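Local coordinates for galactose mutarotase related enzyme (PDB 3DCD), which is of unproven function but probably binds carbohydrate and may act as a sugar isomerase of the aldose 1-epimerase kind, at residues R55-E60 / D262-D267. Sequence-based numbering, arbitrary orientation.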
loop_
_atom_site.group_PDB
_atom_site.type_symbol
_atom_site.label_atom_id
_atom_site.label_comp_id
_atom_site.label_asym_id
_atom_site.label_seq_id
_atom_site.Cartn_x
_atom_site.Cartn_y
_atom_site.Cartn_z
ATOM N N ARG A 55 -3.310 -10.486 -6.914
ATOM C CA ARG A 55 -3.712 -11.091 -8.174
ATOM C C ARG A 55 -4.877 -12.063 -8.025
ATOM O O ARG A 55 -5.001 -12.771 -7.019
ATOM C CB ARG A 55 -2.513 -11.813 -8.801
ATOM C CG ARG A 55 -2.667 -12.120 -10.277
ATOM C CD ARG A 55 -1.336 -12.545 -10.869
ATOM N NE ARG A 55 -1.413 -12.673 -12.314
ATOM C CZ ARG A 55 -0.392 -13.055 -13.074
ATOM N NH1 ARG A 55 0.786 -13.340 -12.517
ATOM N NH2 ARG A 55 -0.546 -13.139 -14.391
ATOM N N LEU A 56 -5.712 -12.091 -9.060
ATOM C CA LEU A 56 -6.723 -13.107 -9.247
ATOM C C LEU A 56 -6.104 -14.261 -10.014
ATOM O O LEU A 56 -5.255 -14.042 -10.901
ATOM C CB LEU A 56 -7.884 -12.526 -10.067
ATOM C CG LEU A 56 -8.549 -11.252 -9.532
ATOM C CD1 LEU A 56 -9.499 -10.658 -10.605
ATOM C CD2 LEU A 56 -9.283 -11.508 -8.184
ATOM N N LYS A 57 -6.519 -15.488 -9.693
ATOM C CA LYS A 57 -6.136 -16.646 -10.505
ATOM C C LYS A 57 -6.566 -16.412 -11.948
ATOM O O LYS A 57 -7.746 -16.112 -12.212
ATOM C CB LYS A 57 -6.774 -17.939 -9.972
ATOM C CG LYS A 57 -6.062 -18.558 -8.753
ATOM C CD LYS A 57 -7.051 -19.141 -7.726
ATOM C CE LYS A 57 -7.747 -20.402 -8.160
ATOM N NZ LYS A 57 -6.775 -21.495 -8.436
ATOM N N ASN A 58 -5.596 -16.522 -12.865
ATOM C CA ASN A 58 -5.831 -16.325 -14.299
ATOM C C ASN A 58 -6.251 -14.893 -14.648
ATOM O O ASN A 58 -6.799 -14.642 -15.724
ATOM C CB ASN A 58 -6.857 -17.347 -14.801
ATOM C CG ASN A 58 -6.325 -18.765 -14.748
ATOM O OD1 ASN A 58 -5.191 -19.022 -15.153
ATOM N ND2 ASN A 58 -7.137 -19.695 -14.239
ATOM N N ASP A 59 -5.984 -13.964 -13.726
ATOM C CA ASP A 59 -6.395 -12.556 -13.843
ATOM C C ASP A 59 -7.860 -12.410 -14.228
ATOM O O ASP A 59 -8.200 -11.579 -15.063
ATOM C CB ASP A 59 -5.494 -11.796 -14.833
ATOM C CG ASP A 59 -4.039 -11.873 -14.448
ATOM O OD1 ASP A 59 -3.720 -11.469 -13.312
ATOM O OD2 ASP A 59 -3.227 -12.363 -15.270
ATOM N N GLU A 60 -8.722 -13.218 -13.611
ATOM C CA GLU A 60 -10.136 -13.183 -13.937
ATOM C C GLU A 60 -11.030 -13.587 -12.763
ATOM O O GLU A 60 -10.594 -14.211 -11.802
ATOM C CB GLU A 60 -10.436 -14.051 -15.176
ATOM C CG GLU A 60 -10.273 -15.538 -14.944
ATOM C CD GLU A 60 -10.582 -16.375 -16.175
ATOM O OE1 GLU A 60 -10.328 -15.924 -17.316
ATOM O OE2 GLU A 60 -11.060 -17.511 -15.985
ATOM N N ASP A 262 -5.290 -20.039 -3.120
ATOM C CA ASP A 262 -4.987 -21.088 -4.080
ATOM C C ASP A 262 -6.248 -21.849 -4.507
ATOM O O ASP A 262 -6.357 -22.269 -5.659
ATOM C CB ASP A 262 -3.878 -22.042 -3.590
ATOM C CG ASP A 262 -4.118 -22.617 -2.179
ATOM O OD1 ASP A 262 -5.142 -22.315 -1.504
ATOM O OD2 ASP A 262 -3.239 -23.404 -1.739
ATOM N N ASP A 263 -7.214 -21.971 -3.594
ATOM C CA ASP A 263 -8.468 -22.686 -3.878
ATOM C C ASP A 263 -9.700 -21.799 -4.181
ATOM O O ASP A 263 -10.833 -22.259 -4.071
ATOM C CB ASP A 263 -8.784 -23.643 -2.713
ATOM C CG ASP A 263 -8.892 -22.932 -1.383
ATOM O OD1 ASP A 263 -8.983 -21.683 -1.336
ATOM O OD2 ASP A 263 -8.886 -23.622 -0.347
ATOM N N ALA A 264 -9.500 -20.531 -4.534
ATOM C CA ALA A 264 -10.642 -19.658 -4.826
ATOM C C ALA A 264 -11.474 -20.222 -5.983
ATOM O O ALA A 264 -10.905 -20.740 -6.954
ATOM C CB ALA A 264 -10.157 -18.250 -5.159
ATOM N N ASP A 265 -12.805 -20.130 -5.888
ATOM C CA ASP A 265 -13.669 -20.580 -6.997
ATOM C C ASP A 265 -13.837 -19.551 -8.112
ATOM O O ASP A 265 -14.403 -19.864 -9.159
ATOM C CB ASP A 265 -15.040 -21.110 -6.525
ATOM C CG ASP A 265 -15.921 -20.045 -5.855
ATOM O OD1 ASP A 265 -15.578 -18.835 -5.845
ATOM O OD2 ASP A 265 -16.991 -20.439 -5.317
ATOM N N GLY A 266 -13.352 -18.337 -7.883
ATOM C CA GLY A 266 -13.381 -17.290 -8.909
ATOM C C GLY A 266 -14.619 -16.410 -8.886
ATOM O O GLY A 266 -14.665 -15.398 -9.577
ATOM N N ASP A 267 -15.630 -16.805 -8.110
ATOM C CA ASP A 267 -16.840 -16.005 -7.954
ATOM C C ASP A 267 -16.565 -14.807 -7.037
ATOM O O ASP A 267 -16.244 -14.981 -5.864
ATOM C CB ASP A 267 -17.962 -16.853 -7.363
ATOM C CG ASP A 267 -19.294 -16.125 -7.324
ATOM O OD1 ASP A 267 -19.335 -14.878 -7.412
ATOM O OD2 ASP A 267 -20.319 -16.821 -7.199
#
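Lys57 NZ donates a hydrogen bond to the backbone oxygen Asp262 O at 2.9 Å. The C=O...N angle is 145°, and the nitrogen is tilted 33° from the carbonyl plane. The lysine chain reaches this oxygen by curling: CG lies anti to the carbonyl carbon, and the chain then bends at chi2, chi3 and chi4. The curl lays its methylenes over the backbone of 262-267. Lys57 CE sits 3.4 Å from Ala264 O and equally far from Asp262 O, and CD packs 4.1 Å from Ala264 CB. Without the long chain, as with an alanine here, Asp262 O would probably lose this donor and the Ala264 methyl its neighbour CD.

Each loop also has bonds of its own. Arg55 grips Asp59 side-on, with NE to OD1 at 2.8 Å and NH2 to OD2 at 2.9 Å. This bidentate salt bridge lies at the guanidinium edge and spans the turn in which Asp59 N bonds to Leu56 O. In 262-267, Asp265 OD1 accepts from Asp267 N at 3.0 Å, forming an Asx turn around Gly266.

Asp260 ties the two loops together just beside the contact, accepting from Lys57 N through OD2 and bonding to Arg55 through the backbone. Gly266 makes a backbone bond to Thr62 in strand 60-63. The contact is a small surface meeting of two loops, its centre about 21 Å from the centre of the chain. In the mostly antiparallel beta fold of the galactose mutarotase family, it joins the loop between strands 48-49 and 60-63 to the loop between strands 249-256 and 275-277.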